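PDB 2X7X: sensor protein, which binds fructose through this periplasmic domain and, as a hybrid two-component sensor, probably relays the signal by histidine kinase activity. Local coordinates for residues S15-R20 / N196-P201; G114-N119 / A241-P246; T141-R146 / A168-G173; Q148-A153 / A191-N196. All blocks are in the same frame, centred on the assembly; numbering follows the deposited sequence.

The four contacts run from the sugar-binding cleft into the body of one lobe. Contact 1 lies toward the surface and spans the cleft: 15-20 belongs to one lobe, 196-201 to the other, and charges and hydrogen bonds to fructose dominate. Contact 3 is buried at the cleft wall, mixing an aromatic platform with an arginine. Contacts 2 and 4 are core and apolar, packing helices 110-124 and 141-155 on strands 241-244 and 191-194 of the same sheet. Contacts 3 and 4 share helix 141-155, and contacts 1 and 4 share Asn196. Apolar rings thus fill the layer between helices and sheet, while beyond the strand ends polar and aromatic side chains together surround the sugar.

Contact 1 (S15-R20 / N196-P201); sequences SDDSWR and NDRIAP. With FRU (beta-D-fructofuranose), chain E.
Fructose O1 is gripped by several groups of one lobe, donating to Asp17 OD1 at 2.7 Å and accepting from Arg20 NE at 2.8 Å, with a weak bond from the Ser15 hydroxyl, while Arg198 of the other lobe faces Asp17 beside the sugar. Arg198 NH2 reaches fructose O2 in an almost straight bond (2.7 Å, 170°), with O2 near the guanidinium plane. Its NH1 adds a weak bond to O3, whose stronger donor is Asn196 ND2 at 2.8 Å. Asp17 OD1 sits over a face of this guanidinium, 3.5 Å from Arg198 NH2. With the two planes only 20° apart, the salt bridge is one of stacked charges, and no N-H points at the oxygen. Water 1 links Ser18 OG to Arg198 NH1, and Trp19 lays a ring face against the sugar.

Asp17 suits its place because it does two jobs. Its chi1 of 45° sets CG between the backbone N and the carbonyl carbon, which lets OD2 accept from Arg20 N at 2.9 Å as the N-cap of helix 18-31. Asn196 is used similarly: OD1 takes Ile199 N at 2.7 Å in an Asx motif, leaving ND2 to donate to fructose O3 and to the carbonyl of Trp170. Replacing Asp17 by an alanine would probably leave fructose O1 without its acceptor and Arg20 N without its cap, and deprive Arg198 of a facing charge, though Glu171 also pairs with Arg198. Because little surface meets directly, the two lobes are bridged here largely through the sugar itself, consistent with the ligand-bound, closed form of a periplasmic binding protein.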
# COMPACT_ATOMS: atom_id res chain seq x y z
N SER A 15 9.29 -0.66 -25.39
CA SER A 15 8.62 0.62 -25.52
C SER A 15 8.94 1.55 -24.38
O SER A 15 9.75 1.20 -23.51
CB SER A 15 7.09 0.42 -25.64
OG SER A 15 6.61 -0.54 -24.74
N ASP A 16 8.32 2.73 -24.39
CA ASP A 16 8.55 3.76 -23.38
C ASP A 16 7.26 4.44 -22.92
O ASP A 16 6.55 5.03 -23.73
CB ASP A 16 9.52 4.81 -23.91
CG ASP A 16 9.70 5.95 -22.94
OD1 ASP A 16 10.25 5.69 -21.83
OD2 ASP A 16 9.26 7.08 -23.28
N ASP A 17 6.99 4.37 -21.62
CA ASP A 17 5.76 4.87 -20.99
C ASP A 17 5.94 4.85 -19.46
O ASP A 17 7.00 4.47 -18.98
CB ASP A 17 4.56 3.99 -21.38
CG ASP A 17 4.88 2.48 -21.28
OD1 ASP A 17 4.71 1.79 -22.31
OD2 ASP A 17 5.31 2.00 -20.20
N SER A 18 4.90 5.20 -18.71
CA SER A 18 5.01 5.29 -17.25
C SER A 18 5.27 3.95 -16.55
O SER A 18 5.81 3.92 -15.44
CB SER A 18 3.80 6.00 -16.64
OG SER A 18 2.62 5.26 -16.86
N TRP A 19 4.88 2.85 -17.20
CA TRP A 19 5.15 1.51 -16.69
C TRP A 19 6.64 1.16 -16.85
O TRP A 19 7.30 0.81 -15.87
CB TRP A 19 4.25 0.48 -17.38
CG TRP A 19 4.29 -0.87 -16.72
CD1 TRP A 19 3.46 -1.32 -15.75
CD2 TRP A 19 5.23 -1.92 -16.98
NE1 TRP A 19 3.81 -2.60 -15.38
CE2 TRP A 19 4.90 -2.99 -16.13
CE3 TRP A 19 6.31 -2.06 -17.86
CZ2 TRP A 19 5.61 -4.19 -16.12
CZ3 TRP A 19 7.02 -3.25 -17.85
CH2 TRP A 19 6.66 -4.30 -16.98
N ARG A 20 7.16 1.27 -18.07
CA ARG A 20 8.61 1.14 -18.30
C ARG A 20 9.42 2.12 -17.44
O ARG A 20 10.40 1.73 -16.78
CB ARG A 20 8.97 1.29 -19.78
CG ARG A 20 8.18 0.42 -20.75
CD ARG A 20 8.53 -1.07 -20.67
NE ARG A 20 7.48 -1.91 -21.26
CZ ARG A 20 7.47 -3.24 -21.26
NH1 ARG A 20 6.46 -3.91 -21.80
NH2 ARG A 20 8.48 -3.93 -20.71
N ASN A 196 -4.49 -3.10 -21.00
CA ASN A 196 -3.80 -2.27 -20.02
C ASN A 196 -4.56 -1.02 -19.62
O ASN A 196 -5.63 -0.73 -20.18
CB ASN A 196 -2.35 -1.95 -20.44
CG ASN A 196 -2.25 -0.90 -21.55
OD1 ASN A 196 -3.25 -0.39 -22.09
ND2 ASN A 196 -1.01 -0.58 -21.89
N ASP A 197 -4.00 -0.29 -18.67
CA ASP A 197 -4.61 0.92 -18.10
C ASP A 197 -4.40 2.13 -18.98
O ASP A 197 -4.68 3.24 -18.55
CB ASP A 197 -4.02 1.22 -16.72
CG ASP A 197 -4.33 0.15 -15.69
OD1 ASP A 197 -5.30 -0.62 -15.87
OD2 ASP A 197 -3.60 0.08 -14.69
N ARG A 198 -3.86 1.94 -20.19
CA ARG A 198 -3.80 3.01 -21.18
C ARG A 198 -4.91 2.77 -22.23
O ARG A 198 -5.59 3.71 -22.66
CB ARG A 198 -2.43 3.09 -21.83
CG ARG A 198 -1.32 3.61 -20.89
CD ARG A 198 0.01 3.93 -21.65
NE ARG A 198 0.49 2.84 -22.53
CZ ARG A 198 1.08 1.72 -22.10
NH1 ARG A 198 1.26 1.49 -20.80
NH2 ARG A 198 1.46 0.81 -22.98
N ILE A 199 -5.09 1.51 -22.63
CA ILE A 199 -6.25 1.14 -23.42
C ILE A 199 -7.55 1.56 -22.71
O ILE A 199 -8.45 2.16 -23.32
CB ILE A 199 -6.22 -0.37 -23.75
CG1 ILE A 199 -5.10 -0.67 -24.75
CG2 ILE A 199 -7.53 -0.83 -24.32
CD1 ILE A 199 -4.59 -2.10 -24.76
N ALA A 200 -7.63 1.29 -21.41
CA ALA A 200 -8.87 1.45 -20.65
C ALA A 200 -9.51 2.85 -20.70
O ALA A 200 -10.69 2.97 -21.06
CB ALA A 200 -8.71 0.96 -19.22
N PRO A 201 -8.76 3.91 -20.35
CA PRO A 201 -9.39 5.25 -20.42
C PRO A 201 -9.84 5.66 -21.84
O PRO A 201 -10.73 6.51 -21.99
CB PRO A 201 -8.31 6.20 -19.90
CG PRO A 201 -7.03 5.41 -19.88
CD PRO A 201 -7.38 3.96 -19.83
C1 FRU E . 4.18 -1.35 -20.70
C2 FRU E . 3.02 -2.22 -21.14
C3 FRU E . 2.00 -2.43 -20.03
C4 FRU E . 1.60 -3.88 -20.24
C5 FRU E . 2.93 -4.50 -20.62
C6 FRU E . 2.85 -5.81 -21.41
O1 FRU E . 4.90 -0.89 -21.84
O2 FRU E . 2.44 -1.63 -22.31
O3 FRU E . 0.91 -1.51 -20.09
O4 FRU E . 1.01 -4.47 -19.08
O5 FRU E . 3.52 -3.51 -21.46
O6 FRU E . 4.17 -6.35 -21.59
O HOH W 1 1.16 3.46 -18.53

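Contact 2 (G114-N119 / A241-P246); sequences GRSVGN and ATFIYP. With FRU (beta-D-fructofuranose), chain E.
Ser116 meets the Phe243 ring with its carbon rather than its hydroxyl: CB lies 3.5 Å from Phe243 CE1, while OG is turned back to bond the carbonyl of Glu112 one helical turn earlier. On the other side of CZ, Val117 CG2 approaches Phe243 CE2, also at 3.5 Å. Between these two, CZ comes to 3.6 Å from Ser116 O, bringing the ring up to the helix backbone itself. A small serine suits this place, since it lets the ring come close and returns its own polar end to the helix; branched Val117 supplies a methyl for the flank.

The arrangement is helix-on-sheet packing of the alpha/beta periplasmic binding protein fold, with helix 110-124 lying over strand 241-244. Strand alternation directs Phe243 into the helix layer and Thr242 away from it, where OG1 bonds Asp197. A chi1 of -74°, with CG opposite the carbonyl carbon, carries the Phe243 ring to the helix, where Ile113 also touches it.

Two residues further on, past the strand end, Tyr245 serves the sugar instead. Its CD2 is 3.4 Å from fructose O4, and its OH is hydrogen-bonded to Asp94 and Asn110.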
# COMPACT_ATOMS: atom_id res chain seq x y z
N GLY A 114 -5.38 -12.98 -17.13
CA GLY A 114 -6.53 -13.05 -18.02
C GLY A 114 -7.64 -13.82 -17.36
O GLY A 114 -8.80 -13.38 -17.32
N ARG A 115 -7.27 -14.97 -16.81
CA ARG A 115 -8.20 -15.83 -16.10
C ARG A 115 -8.89 -15.05 -15.00
O ARG A 115 -10.12 -15.03 -14.94
CB ARG A 115 -7.44 -17.00 -15.51
CG ARG A 115 -8.27 -18.19 -15.17
CD ARG A 115 -7.63 -18.93 -14.00
NE ARG A 115 -8.13 -20.29 -13.89
CZ ARG A 115 -7.90 -21.22 -14.81
NH1 ARG A 115 -8.39 -22.45 -14.64
NH2 ARG A 115 -7.18 -20.93 -15.89
N SER A 116 -8.11 -14.38 -14.15
CA SER A 116 -8.63 -13.49 -13.12
C SER A 116 -9.57 -12.41 -13.66
O SER A 116 -10.58 -12.08 -13.02
CB SER A 116 -7.50 -12.80 -12.40
OG SER A 116 -6.75 -13.71 -11.65
N VAL A 117 -9.23 -11.83 -14.81
CA VAL A 117 -10.06 -10.80 -15.40
C VAL A 117 -11.40 -11.39 -15.81
O VAL A 117 -12.44 -10.82 -15.52
CB VAL A 117 -9.38 -10.16 -16.61
CG1 VAL A 117 -10.40 -9.46 -17.49
CG2 VAL A 117 -8.35 -9.19 -16.17
N GLY A 118 -11.37 -12.53 -16.49
CA GLY A 118 -12.61 -13.21 -16.87
C GLY A 118 -13.47 -13.57 -15.66
O GLY A 118 -14.69 -13.39 -15.71
N ASN A 119 -12.84 -14.07 -14.59
CA ASN A 119 -13.61 -14.44 -13.40
C ASN A 119 -14.24 -13.21 -12.74
O ASN A 119 -15.38 -13.26 -12.32
CB ASN A 119 -12.80 -15.26 -12.38
CG ASN A 119 -12.60 -16.74 -12.81
OD1 ASN A 119 -13.37 -17.31 -13.59
ND2 ASN A 119 -11.53 -17.34 -12.30
N ALA A 241 -12.11 -2.03 -12.13
CA ALA A 241 -11.07 -2.90 -11.60
C ALA A 241 -9.84 -2.86 -12.49
O ALA A 241 -9.93 -2.58 -13.69
CB ALA A 241 -11.57 -4.35 -11.45
N THR A 242 -8.69 -3.12 -11.90
CA THR A 242 -7.47 -3.34 -12.65
C THR A 242 -6.56 -4.30 -11.89
O THR A 242 -6.70 -4.46 -10.68
CB THR A 242 -6.76 -2.02 -13.03
OG1 THR A 242 -5.64 -2.31 -13.88
CG2 THR A 242 -6.31 -1.25 -11.78
N PHE A 243 -5.66 -4.97 -12.60
CA PHE A 243 -4.82 -5.99 -11.98
C PHE A 243 -3.38 -5.54 -11.94
O PHE A 243 -2.89 -4.96 -12.90
CB PHE A 243 -4.96 -7.33 -12.70
CG PHE A 243 -6.25 -8.01 -12.41
CD1 PHE A 243 -6.33 -8.97 -11.41
CD2 PHE A 243 -7.42 -7.63 -13.08
CE1 PHE A 243 -7.55 -9.58 -11.11
CE2 PHE A 243 -8.63 -8.21 -12.80
CZ PHE A 243 -8.70 -9.20 -11.82
N ILE A 244 -2.73 -5.79 -10.81
CA ILE A 244 -1.34 -5.41 -10.63
C ILE A 244 -0.48 -6.16 -11.62
O ILE A 244 -0.44 -7.39 -11.60
CB ILE A 244 -0.85 -5.69 -9.19
CG1 ILE A 244 -1.50 -4.69 -8.22
CG2 ILE A 244 0.69 -5.66 -9.11
CD1 ILE A 244 -0.99 -4.79 -6.79
N TYR A 245 0.18 -5.43 -12.51
CA TYR A 245 1.21 -6.02 -13.34
C TYR A 245 2.55 -5.46 -12.88
O TYR A 245 2.92 -4.33 -13.24
CB TYR A 245 0.97 -5.77 -14.83
CG TYR A 245 1.85 -6.62 -15.72
CD1 TYR A 245 1.82 -8.03 -15.62
CD2 TYR A 245 2.72 -6.05 -16.65
CE1 TYR A 245 2.62 -8.84 -16.43
CE2 TYR A 245 3.52 -6.85 -17.46
CZ TYR A 245 3.47 -8.24 -17.35
OH TYR A 245 4.25 -9.05 -18.15
N PRO A 246 3.25 -6.22 -12.04
CA PRO A 246 4.37 -5.67 -11.26
C PRO A 246 5.63 -5.45 -12.09
O PRO A 246 5.99 -6.27 -12.94
CB PRO A 246 4.62 -6.72 -10.17
CG PRO A 246 4.13 -8.02 -10.78
CD PRO A 246 3.02 -7.65 -11.75
C1 FRU E . 4.18 -1.35 -20.70
C2 FRU E . 3.02 -2.22 -21.14
C3 FRU E . 2.00 -2.43 -20.03
C4 FRU E . 1.60 -3.88 -20.24
C5 FRU E . 2.93 -4.50 -20.62
C6 FRU E . 2.85 -5.81 -21.41
O1 FRU E . 4.90 -0.89 -21.84
O2 FRU E . 2.44 -1.63 -22.31
O3 FRU E . 0.91 -1.51 -20.09
O4 FRU E . 1.01 -4.47 -19.08
O5 FRU E . 3.52 -3.51 -21.46
O6 FRU E . 4.17 -6.35 -21.59

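Contact 3 (T141-R146 / A168-G173); sequences TPAMER and AAWERG. With FRU (beta-D-fructofuranose), chain E.
The fructose pocket owes one of its walls to Trp170, which meets Pro142, Ala143 and Arg146 of helix 141-155. The indole offers a face to the sugar, with fructose C6 3.8 Å from CH2, the kind of apolar platform that commonly receives the C-H groups of carbohydrates. Its far rim wedges against the first turn of the helix: Pro142 CB touches Trp170 CH2 at 3.8 Å, and Ala143 N lies at the ring edge, 3.7 Å from CZ2. The small Ala143 lets the broad indole approach the backbone there.

Trp170 reaches this position from a type I' turn, Ala168 to Glu171, in which Ala169 and Trp170 both take positive phi; Glu171 N closes it on Ala168 O at 2.9 Å. The Arg146 guanidinium stands nearly perpendicular to the indole, at 87°, with NH1 nearest CZ3. NH1 and NH2 both grip fructose O4, at 3.0 Å and 3.1 Å respectively, and the oxygen lies in the guanidinium plane. An extended chain from CG to NE delivers this fork. Asn110 accepts from NE, Pro142 CB covers part of one face, and Tyr245 makes a cation-pi contact.

A guanidinium held at so many points probably has little freedom to turn, and its paired N-H groups present a double donor to O4, while the indole face receives the sugar's C4 and C6.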
# COMPACT_ATOMS: atom_id res chain seq x y z
N THR A 141 3.66 -11.66 -26.18
CA THR A 141 3.16 -12.77 -25.36
C THR A 141 2.16 -12.36 -24.27
O THR A 141 1.28 -13.16 -23.92
CB THR A 141 4.28 -13.72 -24.79
OG1 THR A 141 5.11 -13.03 -23.85
CG2 THR A 141 5.14 -14.29 -25.92
N PRO A 142 2.26 -11.12 -23.74
CA PRO A 142 1.20 -10.79 -22.79
C PRO A 142 -0.17 -10.66 -23.46
O PRO A 142 -1.13 -11.19 -22.93
CB PRO A 142 1.68 -9.49 -22.15
CG PRO A 142 3.16 -9.53 -22.31
CD PRO A 142 3.38 -10.15 -23.65
N ALA A 143 -0.26 -10.02 -24.63
CA ALA A 143 -1.57 -9.94 -25.32
C ALA A 143 -2.16 -11.33 -25.61
O ALA A 143 -3.36 -11.55 -25.41
CB ALA A 143 -1.48 -9.13 -26.60
N MET A 144 -1.33 -12.25 -26.09
CA MET A 144 -1.74 -13.62 -26.37
C MET A 144 -2.35 -14.26 -25.13
O MET A 144 -3.49 -14.74 -25.16
CB MET A 144 -0.53 -14.46 -26.82
CG MET A 144 -0.08 -14.25 -28.26
SD MET A 144 1.55 -15.00 -28.60
CE MET A 144 1.81 -14.27 -30.22
N GLU A 145 -1.56 -14.28 -24.04
CA GLU A 145 -1.96 -14.94 -22.81
C GLU A 145 -3.12 -14.21 -22.13
O GLU A 145 -4.10 -14.86 -21.74
CB GLU A 145 -0.76 -15.11 -21.88
CG GLU A 145 0.19 -16.18 -22.35
CD GLU A 145 1.57 -16.11 -21.73
OE1 GLU A 145 1.71 -15.68 -20.55
OE2 GLU A 145 2.54 -16.49 -22.43
N ARG A 146 -3.06 -12.89 -22.03
CA ARG A 146 -4.22 -12.14 -21.52
C ARG A 146 -5.52 -12.54 -22.22
O ARG A 146 -6.59 -12.52 -21.61
CB ARG A 146 -3.98 -10.63 -21.56
CG ARG A 146 -3.13 -10.17 -20.40
CD ARG A 146 -2.48 -8.81 -20.64
NE ARG A 146 -1.35 -8.62 -19.74
CZ ARG A 146 -0.74 -7.45 -19.51
NH1 ARG A 146 -1.16 -6.33 -20.10
NH2 ARG A 146 0.32 -7.42 -18.69
N ALA A 168 -5.37 -3.16 -29.97
CA ALA A 168 -5.22 -1.73 -29.69
C ALA A 168 -3.76 -1.34 -29.44
O ALA A 168 -3.45 -0.22 -29.01
CB ALA A 168 -6.07 -1.35 -28.50
N ALA A 169 -2.87 -2.29 -29.70
CA ALA A 169 -1.42 -2.05 -29.64
C ALA A 169 -0.97 -1.39 -28.33
O ALA A 169 -0.08 -0.55 -28.32
CB ALA A 169 -0.97 -1.24 -30.86
N TRP A 170 -1.59 -1.77 -27.21
CA TRP A 170 -1.23 -1.28 -25.88
C TRP A 170 -1.55 0.19 -25.63
O TRP A 170 -1.21 0.73 -24.59
CB TRP A 170 0.26 -1.53 -25.57
CG TRP A 170 0.63 -2.98 -25.60
CD1 TRP A 170 1.49 -3.58 -26.47
CD2 TRP A 170 0.17 -4.01 -24.71
NE1 TRP A 170 1.60 -4.92 -26.18
CE2 TRP A 170 0.79 -5.22 -25.11
CE3 TRP A 170 -0.71 -4.04 -23.62
CZ2 TRP A 170 0.56 -6.45 -24.47
CZ3 TRP A 170 -0.94 -5.27 -22.97
CH2 TRP A 170 -0.30 -6.45 -23.40
N GLU A 171 -2.23 0.85 -26.55
CA GLU A 171 -2.31 2.29 -26.47
C GLU A 171 -3.72 2.83 -26.48
O GLU A 171 -4.63 2.18 -26.97
CB GLU A 171 -1.46 2.94 -27.56
CG GLU A 171 0.05 2.68 -27.50
CD GLU A 171 0.66 2.81 -26.12
OE1 GLU A 171 1.53 1.97 -25.79
OE2 GLU A 171 0.32 3.75 -25.36
N ARG A 172 -3.87 4.03 -25.92
CA ARG A 172 -5.17 4.71 -25.77
C ARG A 172 -5.78 5.17 -27.10
O ARG A 172 -6.98 5.07 -27.31
CB ARG A 172 -5.04 5.85 -24.74
CG ARG A 172 -5.37 7.24 -25.21
CD ARG A 172 -6.68 7.74 -24.67
NE ARG A 172 -6.52 8.24 -23.31
CZ ARG A 172 -7.40 9.00 -22.67
NH1 ARG A 172 -8.53 9.40 -23.26
NH2 ARG A 172 -7.14 9.38 -21.42
N GLY A 173 -4.92 5.64 -28.01
CA GLY A 173 -5.33 6.06 -29.33
C GLY A 173 -6.15 5.04 -30.09
O GLY A 173 -7.31 5.29 -30.35
C1 FRU E . 4.18 -1.35 -20.70
C2 FRU E . 3.02 -2.22 -21.14
C3 FRU E . 2.00 -2.43 -20.03
C4 FRU E . 1.60 -3.88 -20.24
C5 FRU E . 2.93 -4.50 -20.62
C6 FRU E . 2.85 -5.81 -21.41
O1 FRU E . 4.90 -0.89 -21.84
O2 FRU E . 2.44 -1.63 -22.31
O3 FRU E . 0.91 -1.51 -20.09
O4 FRU E . 1.01 -4.47 -19.08
O5 FRU E . 3.52 -3.51 -21.46
O6 FRU E . 4.17 -6.35 -21.59

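Contact 4 (Q148-A153 / A191-N196); sequences QGFMAA and AVYAHN. With FRU (beta-D-fructofuranose), chain E.
Phe150 (chi1 162°) and Tyr193 (chi1 173°) both carry CG opposite the backbone N, which brings their rings together between helix 141-155 and strand 191-194. This is the helix-sheet interior of one lobe of the periplasmic binding protein fold, where strand 191-194 lies between the parallel strands 128-135 and 217-220. The rings form an oblique pair, their centroids 4.8 Å apart and their planes at 51°. Tyr193 CD2 sits over the middle of the Phe150 ring, 3.6 Å above its plane, and Tyr193 CE2 reaches 3.5 Å from Phe150 CB.

Phenylalanine suits the helix side because its surroundings are apolar, Ile131 among them. Tyrosine suits the strand because its flat body fills the same layer while its hydroxyl reaches the helix backbone at Arg146 O, satisfying a polar group in the interior. His195 CD2 covers part of one face of the Tyr193 ring.

An alanine in place of Phe150 would probably open a gap beside the tyrosine ring, leaving it without its aromatic partner. Helix 110-124 completes the packing: Val117 touches Tyr193, and the absence of a side chain at Gly118 lets its CA come within 3.6 Å of Phe150 CD1.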
# COMPACT_ATOMS: atom_id res chain seq x y z
N GLN A 148 -6.00 -15.69 -23.89
CA GLN A 148 -6.22 -17.12 -23.70
C GLN A 148 -6.83 -17.41 -22.33
O GLN A 148 -7.79 -18.19 -22.22
CB GLN A 148 -4.91 -17.90 -23.85
CG GLN A 148 -4.41 -18.07 -25.26
CD GLN A 148 -2.89 -18.36 -25.33
OE1 GLN A 148 -2.26 -18.13 -26.37
NE2 GLN A 148 -2.30 -18.85 -24.23
N GLY A 149 -6.26 -16.78 -21.30
CA GLY A 149 -6.65 -17.00 -19.92
C GLY A 149 -8.05 -16.50 -19.70
O GLY A 149 -8.84 -17.11 -18.99
N PHE A 150 -8.36 -15.39 -20.35
CA PHE A 150 -9.69 -14.81 -20.27
C PHE A 150 -10.73 -15.69 -20.95
O PHE A 150 -11.84 -15.82 -20.45
CB PHE A 150 -9.65 -13.42 -20.89
CG PHE A 150 -10.99 -12.89 -21.26
CD1 PHE A 150 -11.86 -12.43 -20.28
CD2 PHE A 150 -11.38 -12.83 -22.59
CE1 PHE A 150 -13.09 -11.92 -20.62
CE2 PHE A 150 -12.62 -12.33 -22.94
CZ PHE A 150 -13.48 -11.87 -21.95
N MET A 151 -10.36 -16.27 -22.09
CA MET A 151 -11.25 -17.21 -22.78
C MET A 151 -11.45 -18.49 -21.97
O MET A 151 -12.55 -19.05 -21.93
CB MET A 151 -10.75 -17.56 -24.19
CG MET A 151 -10.82 -16.40 -25.20
SD MET A 151 -12.40 -15.51 -25.28
CE MET A 151 -13.28 -16.41 -26.55
N ALA A 152 -10.40 -18.92 -21.28
CA ALA A 152 -10.50 -20.14 -20.47
C ALA A 152 -11.52 -19.96 -19.35
O ALA A 152 -12.37 -20.83 -19.12
CB ALA A 152 -9.13 -20.54 -19.91
N ALA A 153 -11.45 -18.81 -18.68
CA ALA A 153 -12.33 -18.48 -17.58
C ALA A 153 -13.78 -18.38 -18.02
O ALA A 153 -14.65 -18.99 -17.41
CB ALA A 153 -11.89 -17.17 -16.92
N ALA A 191 -19.51 -4.98 -20.59
CA ALA A 191 -18.15 -4.95 -20.06
C ALA A 191 -17.09 -4.74 -21.11
O ALA A 191 -17.16 -5.29 -22.21
CB ALA A 191 -17.84 -6.22 -19.27
N VAL A 192 -16.09 -3.96 -20.73
CA VAL A 192 -14.90 -3.77 -21.55
C VAL A 192 -13.73 -4.40 -20.82
O VAL A 192 -13.47 -4.09 -19.66
CB VAL A 192 -14.64 -2.24 -21.82
CG1 VAL A 192 -13.43 -2.02 -22.71
CG2 VAL A 192 -15.88 -1.63 -22.44
N TYR A 193 -13.04 -5.30 -21.50
CA TYR A 193 -11.79 -5.86 -21.01
C TYR A 193 -10.68 -5.22 -21.81
O TYR A 193 -10.56 -5.47 -23.00
CB TYR A 193 -11.76 -7.37 -21.22
CG TYR A 193 -10.45 -8.07 -20.91
CD1 TYR A 193 -9.48 -7.50 -20.06
CD2 TYR A 193 -10.20 -9.34 -21.44
CE1 TYR A 193 -8.29 -8.18 -19.77
CE2 TYR A 193 -9.03 -10.02 -21.16
CZ TYR A 193 -8.08 -9.45 -20.33
OH TYR A 193 -6.93 -10.17 -20.08
N ALA A 194 -9.88 -4.39 -21.14
CA ALA A 194 -8.77 -3.70 -21.77
C ALA A 194 -7.47 -4.30 -21.25
O ALA A 194 -7.32 -4.49 -20.04
CB ALA A 194 -8.83 -2.22 -21.45
N HIS A 195 -6.54 -4.60 -22.15
CA HIS A 195 -5.29 -5.29 -21.76
C HIS A 195 -4.33 -4.42 -20.95
O HIS A 195 -3.45 -4.94 -20.28
CB HIS A 195 -4.58 -5.90 -22.98
CG HIS A 195 -5.19 -7.18 -23.48
ND1 HIS A 195 -4.49 -8.09 -24.25
CD2 HIS A 195 -6.43 -7.70 -23.30
CE1 HIS A 195 -5.28 -9.11 -24.53
NE2 HIS A 195 -6.46 -8.90 -23.97
N ASN A 196 -4.49 -3.10 -21.00
CA ASN A 196 -3.80 -2.27 -20.02
C ASN A 196 -4.56 -1.02 -19.62
O ASN A 196 -5.63 -0.73 -20.18
CB ASN A 196 -2.35 -1.95 -20.44
CG ASN A 196 -2.25 -0.90 -21.55
OD1 ASN A 196 -3.25 -0.39 -22.09
ND2 ASN A 196 -1.01 -0.58 -21.89
C1 FRU E . 4.18 -1.35 -20.70
C2 FRU E . 3.02 -2.22 -21.14
C3 FRU E . 2.00 -2.43 -20.03
C4 FRU E . 1.60 -3.88 -20.24
C5 FRU E . 2.93 -4.50 -20.62
C6 FRU E . 2.85 -5.81 -21.41
O1 FRU E . 4.90 -0.89 -21.84
O2 FRU E . 2.44 -1.63 -22.31
O3 FRU E . 0.91 -1.51 -20.09
O4 FRU E . 1.01 -4.47 -19.08
O5 FRU E . 3.52 -3.51 -21.46
O6 FRU E . 4.17 -6.35 -21.59